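Local coordinates for Ctr9 protein (Myceliophthora thermophila, PDB 6AF0) that probably binds RNA polymerase II as the tetratricopeptide-repeat scaffold subunit of the Paf1 transcription elongation complex, at residues A[153-158]-A[340-345]; A[251-256]-A[267-272]; A[261-266]-A[304-309]; A[315-320]-A[331-336]. One frame throughout, in Å; residues are numbered along the deposited sequence.

In the fold
All four contacts lie in one region of the helical-repeat array, on the same side of the chain's centre. Interactions 2 and 4 each pack two successive antiparallel helices through apolar side chains, interaction 2 around a tryptophan face and interaction 4, the more buried, around alanines and a leucine. Interaction 3 shares helix 263-279 with interaction 2 and joins its start to the end of helix 285-305, where leucines mix with a long lysine-aspartate pair at a partly exposed edge. Interaction 1 is different again: it brings together parts 182 residues apart in sequence, mainly by hydrogen bonds to backbone carbonyls, and touches interaction 4 through Ile345 and Ala336.

Interaction 1. Residues A[153-158]-A[340-345]; sequences KASLQP and TDVNAI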
loop_
_atom_site.group_PDB
_atom_site.type_symbol
_atom_site.label_atom_id
_atom_site.label_comp_id
_atom_site.label_asym_id
_atom_site.label_seq_id
_atom_site.Cartn_x
_atom_site.Cartn_y
_atom_site.Cartn_z
ATOM N N LYS A 153 10.694 35.814 25.683
ATOM C CA LYS A 153 11.670 34.764 25.938
ATOM C C LYS A 153 11.003 33.413 25.703
ATOM O O LYS A 153 11.603 32.504 25.154
ATOM C CB LYS A 153 12.216 34.868 27.376
ATOM C CG LYS A 153 13.738 34.704 27.509
ATOM C CD LYS A 153 14.338 35.445 28.710
ATOM C CE LYS A 153 13.592 35.120 29.998
ATOM N NZ LYS A 153 14.209 35.724 31.209
ATOM N N ALA A 154 9.749 33.287 26.109
ATOM C CA ALA A 154 9.051 32.011 26.028
ATOM C C ALA A 154 8.854 31.559 24.603
ATOM O O ALA A 154 8.916 30.364 24.334
ATOM C CB ALA A 154 7.704 32.095 26.715
ATOM N N SER A 155 8.594 32.507 23.701
ATOM C CA SER A 155 8.402 32.186 22.277
ATOM C C SER A 155 9.677 31.626 21.608
ATOM O O SER A 155 9.603 30.828 20.661
ATOM C CB SER A 155 7.908 33.408 21.514
ATOM O OG SER A 155 7.714 33.112 20.133
ATOM N N LEU A 156 10.838 32.025 22.124
ATOM C CA LEU A 156 12.126 31.515 21.639
ATOM C C LEU A 156 12.488 30.091 22.089
ATOM O O LEU A 156 13.469 29.527 21.612
ATOM C CB LEU A 156 13.240 32.462 22.049
ATOM C CG LEU A 156 13.195 33.830 21.374
ATOM C CD1 LEU A 156 14.263 34.766 21.939
ATOM C CD2 LEU A 156 13.373 33.675 19.871
ATOM N N GLN A 157 11.723 29.515 23.007
ATOM C CA GLN A 157 11.976 28.155 23.439
ATOM C C GLN A 157 11.704 27.257 22.251
ATOM O O GLN A 157 10.642 27.361 21.667
ATOM C CB GLN A 157 11.073 27.795 24.626
ATOM C CG GLN A 157 11.468 28.504 25.925
ATOM C CD GLN A 157 12.369 27.676 26.841
ATOM O OE1 GLN A 157 13.239 26.919 26.389
ATOM N NE2 GLN A 157 12.162 27.824 28.143
ATOM N N PRO A 158 12.662 26.385 21.877
ATOM C CA PRO A 158 12.397 25.637 20.665
ATOM C C PRO A 158 11.266 24.686 20.922
ATOM O O PRO A 158 10.907 24.471 22.070
ATOM C CB PRO A 158 13.712 24.867 20.417
ATOM C CG PRO A 158 14.715 25.439 21.368
ATOM C CD PRO A 158 13.879 25.882 22.537
ATOM N N THR A 340 12.323 35.840 13.427
ATOM C CA THR A 340 11.086 35.280 13.981
ATOM C C THR A 340 11.183 34.792 15.410
ATOM O O THR A 340 12.085 34.040 15.752
ATOM C CB THR A 340 10.604 34.077 13.160
ATOM O OG1 THR A 340 10.768 34.357 11.774
ATOM C CG2 THR A 340 9.154 33.841 13.412
ATOM N N ASP A 341 10.210 35.180 16.224
ATOM C CA ASP A 341 10.070 34.668 17.575
ATOM C C ASP A 341 9.481 33.249 17.533
ATOM O O ASP A 341 9.632 32.480 18.470
ATOM C CB ASP A 341 9.133 35.577 18.400
ATOM C CG ASP A 341 9.720 36.985 18.682
ATOM O OD1 ASP A 341 10.587 37.117 19.592
ATOM O OD2 ASP A 341 9.267 37.968 18.047
ATOM N N VAL A 342 8.794 32.938 16.441
ATOM C CA VAL A 342 7.941 31.763 16.309
ATOM C C VAL A 342 8.613 30.630 15.550
ATOM O O VAL A 342 9.138 30.829 14.468
ATOM C CB VAL A 342 6.648 32.132 15.528
ATOM C CG1 VAL A 342 5.617 30.997 15.562
ATOM C CG2 VAL A 342 6.024 33.395 16.091
ATOM N N ASN A 343 8.542 29.424 16.083
ATOM C CA ASN A 343 9.163 28.275 15.418
ATOM C C ASN A 343 8.439 27.898 14.123
ATOM O O ASN A 343 9.068 27.631 13.092
ATOM C CB ASN A 343 9.247 27.069 16.363
ATOM C CG ASN A 343 10.068 27.364 17.618
ATOM O OD1 ASN A 343 11.125 28.021 17.571
ATOM N ND2 ASN A 343 9.577 26.890 18.755
ATOM N N ALA A 344 7.111 27.891 14.179
ATOM C CA ALA A 344 6.267 27.517 13.027
ATOM C C ALA A 344 6.680 28.268 11.785
ATOM O O ALA A 344 6.779 27.685 10.691
ATOM C CB ALA A 344 4.793 27.778 13.322
ATOM N N ILE A 345 6.920 29.567 11.964
ATOM C CA ILE A 345 7.348 30.403 10.848
ATOM C C ILE A 345 8.670 29.912 10.328
ATOM O O ILE A 345 8.830 29.713 9.136
ATOM C CB ILE A 345 7.454 31.861 11.232
ATOM C CG1 ILE A 345 6.051 32.414 11.397
ATOM C CG2 ILE A 345 8.205 32.632 10.172
ATOM C CD1 ILE A 345 5.969 33.901 11.625
#
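Ser155 and Asn343 each donate a hydrogen bond to a backbone carbonyl of the facing segment, and together these bonds join the end of helix 140-155 to the approach of helix 343-360. The serine can be followed outward from its backbone. Its CB lies 3.6 Å from Asp341 O and 4.0 Å from Asp341 CB. OG stands anti to the backbone N (chi1 -180°) and reaches Asp341 O at 2.6 Å, with Asp341 CB 3.3 Å away on the same residue. The hydroxyl approaches from above the carbonyl plane, 75° out of it. Leu156 adds a looser apolar touch, its CD2 methyl lying 4.1 Å from Asp341 CA. In between, the chain has run through a long succession of helices, so the contact closes a wide loop, consistent with the superhelical winding of tetratricopeptide-repeat arrays. Val342 occupies the N-cap position of helix 343-360, and Asn343 begins that helix with its side chain pointing toward residues 157-158. Its amide ND2 gives a nearly straight bond (167°) to Gln157 O at 3.1 Å, and the acceptor lies almost in the plane of the amide. OD1 of the same amide lies 4.1 Å from Pro158 CA. A leucine in place of Asn343 would probably leave Gln157 O without this donor and the loop after helix 140-155 less firmly tied to helix 343-360. Gln157 NE2, for its part, is hydrogen-bonded to Gln173 of helix 168-188, while apolar side chains of another protein chain pack on Ser155 and on Asp341.

Interaction 2. Residues A[251-256]-A[267-272]; sequences AWERCL and ILLGLY
Trp252 and Leu268 meet at the centre of an antiparallel helix hairpin of the sort that builds tetratricopeptide-repeat proteins. Helices 245-258 and 263-279 run in nearly opposite directions here, at 145°, with the axes of the short segments 9.6 Å apart at closest approach. The tight part is a CH-pi contact: Leu268 CB sits over the centre of the six-membered ring of Trp252, 3.4 Å from its centroid and only 6° off the ring normal. The rest of the leucine continues across the same indole, and its CD1 methyl comes within 3.6 Å of Trp252 NE1. That nitrogen also makes a weak hydrogen bond to the backbone oxygen of Ile233, which ties the ring to helix 232-240. An apolar side chain of another protein chain also packs on Leu268. At the edge of the indole, near its plane, the touch is lighter, with Tyr272 CB 4.3 Å from Trp252 CZ3. The tyrosine ring then leads away, and its hydroxyl bonds to Asp246. On the looser side, the partly exposed Glu253 and Leu256 meet the buried Leu269. Here only aliphatic carbons touch: Glu253 lays CG against both methyls of Leu269, the side chains crossing at about a right angle, while its carboxylate forms a salt bridge with Lys249. Tyr298 of helix 285-305 packs on both Leu256 and Leu269. Between those two leucines, Leu256 CD1 and Leu269 CD2 meet methyl to methyl at 3.6 Å.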
loop_
_atom_site.group_PDB
_atom_site.type_symbol
_atom_site.label_atom_id
_atom_site.label_comp_id
_atom_site.label_asym_id
_atom_site.label_seq_id
_atom_site.Cartn_x
_atom_site.Cartn_y
_atom_site.Cartn_z
ATOM N N ALA A 251 -13.554 40.494 12.281
ATOM C CA ALA A 251 -12.642 41.205 13.209
ATOM C C ALA A 251 -11.495 41.918 12.496
ATOM O O ALA A 251 -11.277 43.107 12.658
ATOM C CB ALA A 251 -12.073 40.236 14.257
ATOM N N TRP A 252 -10.760 41.178 11.691
ATOM C CA TRP A 252 -9.657 41.750 10.974
ATOM C C TRP A 252 -10.072 42.775 9.919
ATOM O O TRP A 252 -9.320 43.667 9.571
ATOM C CB TRP A 252 -8.879 40.636 10.343
ATOM C CG TRP A 252 -8.297 39.684 11.340
ATOM C CD1 TRP A 252 -7.949 39.950 12.637
ATOM C CD2 TRP A 252 -7.935 38.328 11.102
ATOM N NE1 TRP A 252 -7.405 38.838 13.219
ATOM C CE2 TRP A 252 -7.388 37.825 12.297
ATOM C CE3 TRP A 252 -8.029 37.486 9.997
ATOM C CZ2 TRP A 252 -6.959 36.521 12.419
ATOM C CZ3 TRP A 252 -7.585 36.185 10.118
ATOM C CH2 TRP A 252 -7.070 35.714 11.315
ATOM N N GLU A 253 -11.268 42.667 9.390
ATOM C CA GLU A 253 -11.736 43.725 8.511
ATOM C C GLU A 253 -12.014 44.991 9.326
ATOM O O GLU A 253 -11.773 46.116 8.858
ATOM C CB GLU A 253 -12.980 43.282 7.741
ATOM C CG GLU A 253 -12.656 42.488 6.505
ATOM C CD GLU A 253 -13.881 41.909 5.859
ATOM O OE1 GLU A 253 -14.883 41.599 6.557
ATOM O OE2 GLU A 253 -13.818 41.735 4.627
ATOM N N ARG A 254 -12.536 44.799 10.533
ATOM C CA ARG A 254 -12.796 45.899 11.425
ATOM C C ARG A 254 -11.464 46.527 11.800
ATOM O O ARG A 254 -11.341 47.749 11.830
ATOM C CB ARG A 254 -13.520 45.407 12.659
ATOM C CG ARG A 254 -13.605 46.440 13.772
ATOM C CD ARG A 254 -14.436 47.650 13.376
ATOM N NE ARG A 254 -14.804 48.450 14.547
ATOM C CZ ARG A 254 -14.799 49.777 14.592
ATOM N NH1 ARG A 254 -14.442 50.493 13.529
ATOM N NH2 ARG A 254 -15.160 50.394 15.699
ATOM N N CYS A 255 -10.459 45.686 12.061
ATOM C CA CYS A 255 -9.100 46.171 12.288
ATOM C C CYS A 255 -8.641 47.062 11.162
ATOM O O CYS A 255 -8.014 48.065 11.387
ATOM C CB CYS A 255 -8.104 45.031 12.403
ATOM S SG CYS A 255 -8.231 44.043 13.896
ATOM N N LEU A 256 -8.929 46.678 9.936
ATOM C CA LEU A 256 -8.437 47.425 8.797
ATOM C C LEU A 256 -9.251 48.678 8.590
ATOM O O LEU A 256 -8.733 49.685 8.152
ATOM C CB LEU A 256 -8.406 46.540 7.546
ATOM C CG LEU A 256 -7.244 45.549 7.487
ATOM C CD1 LEU A 256 -7.327 44.719 6.225
ATOM C CD2 LEU A 256 -5.901 46.261 7.539
ATOM N N ILE A 267 -2.089 40.785 6.676
ATOM C CA ILE A 267 -1.610 39.420 6.520
ATOM C C ILE A 267 -2.683 38.434 6.928
ATOM O O ILE A 267 -3.010 37.498 6.178
ATOM C CB ILE A 267 -0.346 39.146 7.359
ATOM C CG1 ILE A 267 0.801 40.010 6.893
ATOM C CG2 ILE A 267 0.124 37.717 7.166
ATOM C CD1 ILE A 267 1.106 39.839 5.414
ATOM N N LEU A 268 -3.227 38.663 8.115
ATOM C CA LEU A 268 -4.173 37.750 8.699
ATOM C C LEU A 268 -5.391 37.566 7.788
ATOM O O LEU A 268 -5.888 36.456 7.639
ATOM C CB LEU A 268 -4.574 38.254 10.082
ATOM C CG LEU A 268 -3.460 38.261 11.119
ATOM C CD1 LEU A 268 -3.913 38.890 12.432
ATOM C CD2 LEU A 268 -3.010 36.841 11.353
ATOM N N LEU A 269 -5.831 38.654 7.159
ATOM C CA LEU A 269 -6.940 38.622 6.213
ATOM C C LEU A 269 -6.565 37.866 4.954
ATOM O O LEU A 269 -7.322 37.005 4.512
ATOM C CB LEU A 269 -7.384 40.031 5.859
ATOM C CG LEU A 269 -8.789 40.225 5.285
ATOM C CD1 LEU A 269 -9.877 39.575 6.115
ATOM C CD2 LEU A 269 -9.018 41.720 5.236
ATOM N N GLY A 270 -5.395 38.158 4.391
ATOM C CA GLY A 270 -4.829 37.310 3.328
ATOM C C GLY A 270 -4.764 35.824 3.699
ATOM O O GLY A 270 -4.938 34.945 2.855
ATOM N N LEU A 271 -4.532 35.523 4.969
ATOM C CA LEU A 271 -4.467 34.125 5.367
ATOM C C LEU A 271 -5.851 33.530 5.422
ATOM O O LEU A 271 -6.034 32.318 5.234
ATOM C CB LEU A 271 -3.735 33.941 6.700
ATOM C CG LEU A 271 -2.274 34.366 6.684
ATOM C CD1 LEU A 271 -1.750 34.181 8.087
ATOM C CD2 LEU A 271 -1.427 33.603 5.671
ATOM N N TYR A 272 -6.826 34.383 5.710
ATOM C CA TYR A 272 -8.221 33.949 5.742
ATOM C C TYR A 272 -8.624 33.532 4.332
ATOM O O TYR A 272 -9.178 32.444 4.111
ATOM C CB TYR A 272 -9.140 35.052 6.254
ATOM C CG TYR A 272 -10.583 34.720 5.963
ATOM C CD1 TYR A 272 -11.317 33.946 6.835
ATOM C CD2 TYR A 272 -11.202 35.146 4.796
ATOM C CE1 TYR A 272 -12.624 33.622 6.564
ATOM C CE2 TYR A 272 -12.509 34.803 4.521
ATOM C CZ TYR A 272 -13.197 34.027 5.404
ATOM O OH TYR A 272 -14.499 33.685 5.165
#

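Interaction 3. Residues A[261-266]-A[304-309]; sequences DSKHAN and KLDKNL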
loop_
_atom_site.group_PDB
_atom_site.type_symbol
_atom_site.label_atom_id
_atom_site.label_comp_id
_atom_site.label_asym_id
_atom_site.label_seq_id
_atom_site.Cartn_x
_atom_site.Cartn_y
_atom_site.Cartn_z
ATOM N N ASP A 261 -3.557 50.728 7.184
ATOM C CA ASP A 261 -2.136 50.441 7.222
ATOM C C ASP A 261 -1.679 49.608 8.435
ATOM O O ASP A 261 -0.519 49.691 8.829
ATOM C CB ASP A 261 -1.357 51.744 7.130
ATOM C CG ASP A 261 -1.612 52.469 5.816
ATOM O OD1 ASP A 261 -1.498 51.809 4.765
ATOM O OD2 ASP A 261 -1.943 53.682 5.830
ATOM N N SER A 262 -2.564 48.784 8.996
ATOM C CA SER A 262 -2.159 47.812 9.998
ATOM C C SER A 262 -1.510 46.626 9.291
ATOM O O SER A 262 -2.179 45.799 8.663
ATOM C CB SER A 262 -3.360 47.362 10.819
ATOM O OG SER A 262 -2.977 46.417 11.803
ATOM N N LYS A 263 -0.193 46.559 9.394
ATOM C CA LYS A 263 0.597 45.526 8.728
ATOM C C LYS A 263 0.302 44.065 9.135
ATOM O O LYS A 263 0.611 43.153 8.370
ATOM C CB LYS A 263 2.080 45.808 8.922
ATOM C CG LYS A 263 2.570 45.631 10.341
ATOM C CD LYS A 263 4.054 45.956 10.443
ATOM C CE LYS A 263 4.525 45.924 11.902
ATOM N NZ LYS A 263 5.843 46.590 12.109
ATOM N N HIS A 264 -0.265 43.839 10.320
ATOM C CA HIS A 264 -0.628 42.482 10.754
ATOM C C HIS A 264 -2.058 42.085 10.327
ATOM O O HIS A 264 -2.296 40.959 9.900
ATOM C CB HIS A 264 -0.455 42.335 12.263
ATOM C CG HIS A 264 0.972 42.322 12.718
ATOM N ND1 HIS A 264 1.702 43.472 12.890
ATOM C CD2 HIS A 264 1.806 41.302 13.041
ATOM C CE1 HIS A 264 2.924 43.166 13.300
ATOM N NE2 HIS A 264 3.015 41.856 13.402
ATOM N N ALA A 265 -3.010 43.003 10.433
ATOM C CA ALA A 265 -4.385 42.712 9.999
ATOM C C ALA A 265 -4.448 42.332 8.527
ATOM O O ALA A 265 -5.223 41.464 8.128
ATOM C CB ALA A 265 -5.310 43.895 10.265
ATOM N N ASN A 266 -3.655 43.007 7.711
ATOM C CA ASN A 266 -3.605 42.674 6.298
ATOM C C ASN A 266 -3.188 41.199 6.062
ATOM O O ASN A 266 -3.866 40.452 5.348
ATOM C CB ASN A 266 -2.665 43.639 5.569
ATOM C CG ASN A 266 -3.264 45.030 5.368
ATOM O OD1 ASN A 266 -2.735 46.020 5.880
ATOM N ND2 ASN A 266 -4.343 45.121 4.590
ATOM N N LYS A 304 4.576 46.031 1.656
ATOM C CA LYS A 304 4.947 47.433 1.484
ATOM C C LYS A 304 5.138 48.186 2.815
ATOM O O LYS A 304 5.990 49.052 2.914
ATOM C CB LYS A 304 3.889 48.158 0.662
ATOM C CG LYS A 304 3.769 47.634 -0.745
ATOM C CD LYS A 304 2.884 48.529 -1.596
ATOM C CE LYS A 304 3.376 48.564 -3.039
ATOM N NZ LYS A 304 3.372 47.221 -3.693
ATOM N N LEU A 305 4.335 47.855 3.821
ATOM C CA LEU A 305 4.418 48.500 5.130
ATOM C C LEU A 305 5.626 48.031 5.918
ATOM O O LEU A 305 6.274 48.846 6.579
ATOM C CB LEU A 305 3.146 48.246 5.927
ATOM C CG LEU A 305 1.839 48.656 5.233
ATOM C CD1 LEU A 305 0.607 48.054 5.907
ATOM C CD2 LEU A 305 1.742 50.166 5.188
ATOM N N ASP A 306 5.918 46.729 5.858
ATOM C CA ASP A 306 7.124 46.163 6.477
ATOM C C ASP A 306 7.693 45.030 5.643
ATOM O O ASP A 306 7.101 43.965 5.539
ATOM C CB ASP A 306 6.830 45.646 7.880
ATOM C CG ASP A 306 8.099 45.316 8.662
ATOM O OD1 ASP A 306 9.170 45.839 8.304
ATOM O OD2 ASP A 306 8.032 44.564 9.663
ATOM N N LYS A 307 8.859 45.274 5.058
ATOM C CA LYS A 307 9.584 44.272 4.272
ATOM C C LYS A 307 10.249 43.199 5.136
ATOM O O LYS A 307 10.628 42.143 4.647
ATOM C CB LYS A 307 10.639 44.965 3.416
ATOM C CG LYS A 307 10.070 45.783 2.259
ATOM C CD LYS A 307 11.183 46.555 1.569
ATOM C CE LYS A 307 10.791 47.012 0.176
ATOM N NZ LYS A 307 11.961 47.627 -0.510
ATOM N N ASN A 308 10.367 43.482 6.426
ATOM C CA ASN A 308 11.040 42.607 7.385
ATOM C C ASN A 308 10.110 41.803 8.271
ATOM O O ASN A 308 10.574 41.239 9.268
ATOM C CB ASN A 308 11.899 43.466 8.305
ATOM C CG ASN A 308 12.838 44.359 7.540
ATOM O OD1 ASN A 308 12.803 44.416 6.298
ATOM N ND2 ASN A 308 13.710 45.042 8.271
ATOM N N LEU A 309 8.816 41.791 7.927
ATOM C CA LEU A 309 7.772 41.186 8.765
ATOM C C LEU A 309 7.656 39.717 8.403
ATOM O O LEU A 309 7.205 39.377 7.313
ATOM C CB LEU A 309 6.431 41.897 8.573
ATOM C CG LEU A 309 5.295 41.487 9.510
ATOM C CD1 LEU A 309 5.692 41.640 10.962
ATOM C CD2 LEU A 309 4.050 42.314 9.212
#
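Leu305 and Leu309 fit their methyl groups against the start of helix 263-279. Leu305 CD1 lies 3.5 Å from Asp261 O, its CD2 lies near the carboxylate of the same aspartate, and its CB meets Lys263 CB at 4.0 Å. Leu309 divides its branches between two neighbours: CD1 lies 3.6 Å from His264 NE2, and CD2 stands over the centre of the imidazole face while also lying 3.8 Å from Lys263 CG. Lys263 has CG between the backbone N and the carbonyl carbon (chi1 69°), and the chain beyond is extended past Leu309. Its CD rests on Asp306 CB, and NZ ends in a long salt bridge, 3.9 Å from Asp306 OD2. An alanine in place of Lys263 would probably leave that carboxylate without its cationic partner and uncover one side of Leu309 CD2. One shell further out, Asp306 OD1 accepts a weak bond from Asn308 N in the type I turn from Asp306 to Leu309, and Ser302 OG is bonded to Lys263 O. Helix 285-305 thus ends against the first turn of helix 263-279 before the chain enters helix 310-322, a packing of successive antiparallel helices typical of tetratricopeptide-repeat arrays.

Interaction 4. Residues A[315-320]-A[331-336]; sequences TFAGYF and ALAHKA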
loop_
_atom_site.group_PDB
_atom_site.type_symbol
_atom_site.label_atom_id
_atom_site.label_comp_id
_atom_site.label_asym_id
_atom_site.label_seq_id
_atom_site.Cartn_x
_atom_site.Cartn_y
_atom_site.Cartn_z
ATOM N N THR A 315 4.682 34.022 3.742
ATOM C CA THR A 315 3.474 33.909 2.928
ATOM C C THR A 315 3.727 34.322 1.490
ATOM O O THR A 315 3.297 33.635 0.571
ATOM C CB THR A 315 2.322 34.737 3.531
ATOM O OG1 THR A 315 2.258 34.494 4.936
ATOM C CG2 THR A 315 0.980 34.346 2.942
ATOM N N PHE A 316 4.441 35.425 1.306
ATOM C CA PHE A 316 4.719 35.932 -0.042
ATOM C C PHE A 316 5.784 35.092 -0.745
ATOM O O PHE A 316 5.793 34.977 -1.971
ATOM C CB PHE A 316 5.066 37.439 -0.047
ATOM C CG PHE A 316 4.438 38.203 -1.207
ATOM C CD1 PHE A 316 3.098 37.998 -1.558
ATOM C CD2 PHE A 316 5.172 39.117 -1.951
ATOM C CE1 PHE A 316 2.525 38.673 -2.628
ATOM C CE2 PHE A 316 4.596 39.791 -3.014
ATOM C CZ PHE A 316 3.279 39.567 -3.354
ATOM N N ALA A 317 6.649 34.469 0.039
ATOM C CA ALA A 317 7.582 33.500 -0.486
ATOM C C ALA A 317 6.829 32.281 -1.049
ATOM O O ALA A 317 7.151 31.765 -2.108
ATOM C CB ALA A 317 8.548 33.086 0.604
ATOM N N GLY A 318 5.804 31.833 -0.349
ATOM C CA GLY A 318 4.967 30.761 -0.866
ATOM C C GLY A 318 4.287 31.187 -2.159
ATOM O O GLY A 318 4.096 30.391 -3.067
ATOM N N TYR A 319 3.890 32.446 -2.241
ATOM C CA TYR A 319 3.222 32.929 -3.431
ATOM C C TYR A 319 4.133 32.767 -4.619
ATOM O O TYR A 319 3.743 32.149 -5.618
ATOM C CB TYR A 319 2.847 34.395 -3.275
ATOM C CG TYR A 319 2.578 35.154 -4.568
ATOM C CD1 TYR A 319 1.452 34.872 -5.354
ATOM C CD2 TYR A 319 3.431 36.176 -4.979
ATOM C CE1 TYR A 319 1.200 35.580 -6.515
ATOM C CE2 TYR A 319 3.184 36.887 -6.135
ATOM C CZ TYR A 319 2.066 36.599 -6.901
ATOM O OH TYR A 319 1.838 37.343 -8.060
ATOM N N PHE A 320 5.336 33.326 -4.496
ATOM C CA PHE A 320 6.318 33.252 -5.556
ATOM C C PHE A 320 6.714 31.803 -5.855
ATOM O O PHE A 320 6.846 31.394 -7.013
ATOM C CB PHE A 320 7.545 34.090 -5.211
ATOM C CG PHE A 320 7.288 35.562 -5.260
ATOM C CD1 PHE A 320 6.672 36.132 -6.359
ATOM C CD2 PHE A 320 7.661 36.388 -4.201
ATOM C CE1 PHE A 320 6.431 37.499 -6.404
ATOM C CE2 PHE A 320 7.417 37.754 -4.233
ATOM C CZ PHE A 320 6.802 38.312 -5.338
ATOM N N ALA A 331 15.166 35.152 -0.741
ATOM C CA ALA A 331 15.358 36.378 0.017
ATOM C C ALA A 331 14.326 36.426 1.122
ATOM O O ALA A 331 14.678 36.460 2.311
ATOM C CB ALA A 331 15.228 37.589 -0.884
ATOM N N LEU A 332 13.056 36.380 0.709
ATOM C CA LEU A 332 11.916 36.418 1.631
ATOM C C LEU A 332 12.021 35.358 2.727
ATOM O O LEU A 332 12.205 35.682 3.906
ATOM C CB LEU A 332 10.595 36.254 0.864
ATOM C CG LEU A 332 10.248 37.391 -0.090
ATOM C CD1 LEU A 332 8.889 37.134 -0.699
ATOM C CD2 LEU A 332 10.268 38.747 0.598
ATOM N N ALA A 333 11.939 34.094 2.321
ATOM C CA ALA A 333 11.955 32.990 3.266
ATOM C C ALA A 333 13.129 33.107 4.194
ATOM O O ALA A 333 12.988 32.846 5.379
ATOM C CB ALA A 333 12.004 31.656 2.548
ATOM N N HIS A 334 14.284 33.496 3.659
ATOM C CA HIS A 334 15.462 33.685 4.503
ATOM C C HIS A 334 15.188 34.722 5.565
ATOM O O HIS A 334 15.429 34.463 6.736
ATOM C CB HIS A 334 16.715 34.087 3.712
ATOM C CG HIS A 334 17.567 32.926 3.299
ATOM N ND1 HIS A 334 17.930 31.916 4.168
ATOM C CD2 HIS A 334 18.145 32.626 2.113
ATOM C CE1 HIS A 334 18.682 31.038 3.530
ATOM N NE2 HIS A 334 18.832 31.448 2.283
ATOM N N LYS A 335 14.679 35.876 5.135
ATOM C CA LYS A 335 14.359 37.002 6.035
ATOM C C LYS A 335 13.429 36.606 7.146
ATOM O O LYS A 335 13.629 36.967 8.299
ATOM C CB LYS A 335 13.707 38.157 5.275
ATOM C CG LYS A 335 14.654 39.315 5.019
ATOM C CD LYS A 335 14.753 40.283 6.187
ATOM C CE LYS A 335 15.302 41.614 5.692
ATOM N NZ LYS A 335 15.097 42.717 6.658
ATOM N N ALA A 336 12.390 35.877 6.767
ATOM C CA ALA A 336 11.442 35.326 7.715
ATOM C C ALA A 336 12.171 34.522 8.787
ATOM O O ALA A 336 12.054 34.825 9.961
ATOM C CB ALA A 336 10.406 34.469 6.993
#
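Leu332 is the bump and the surface around Ala317 the hollow in this antiparallel helix pair, a hairpin of helices 310-322 and 326-338 consistent with the helical-repeat architecture of this tetratricopeptide-repeat protein. The axes of the short segments come to 8.4 Å at an angle of 157°, and small residues lie at this approach. Ala317 CB points at the other helix and touches Leu332 CB at 3.8 Å, then Ala333 CB at 4.2 Å, so that one methyl fits against the two consecutive residues. The leucine reaches past it. Its chi1 (-66°) sets CG anti to the carbonyl carbon, and chi2 (-176°) carries CD1 on to the backbone of helix 310-322, where Leu332 CD1 lies 3.6 Å from Ala317 N. The sides of this hollow are Phe316, through CB at 3.9 Å from Leu332 CD1, and Phe320, one helical turn on, which turns its ring edge to the methyl. Tyr319 lies over a face of the Phe320 ring through CD2, offset toward the rim. Further out, Phe303 of helix 285-305 packs on Leu332, and Leu352 and Leu353 of helix 343-360 pack on Ala317 and Ala333, respectively. At the rim of Phe320, CD2 and CE2 lie almost equally near Leu332 CD1, with CD2 at 3.8 Å.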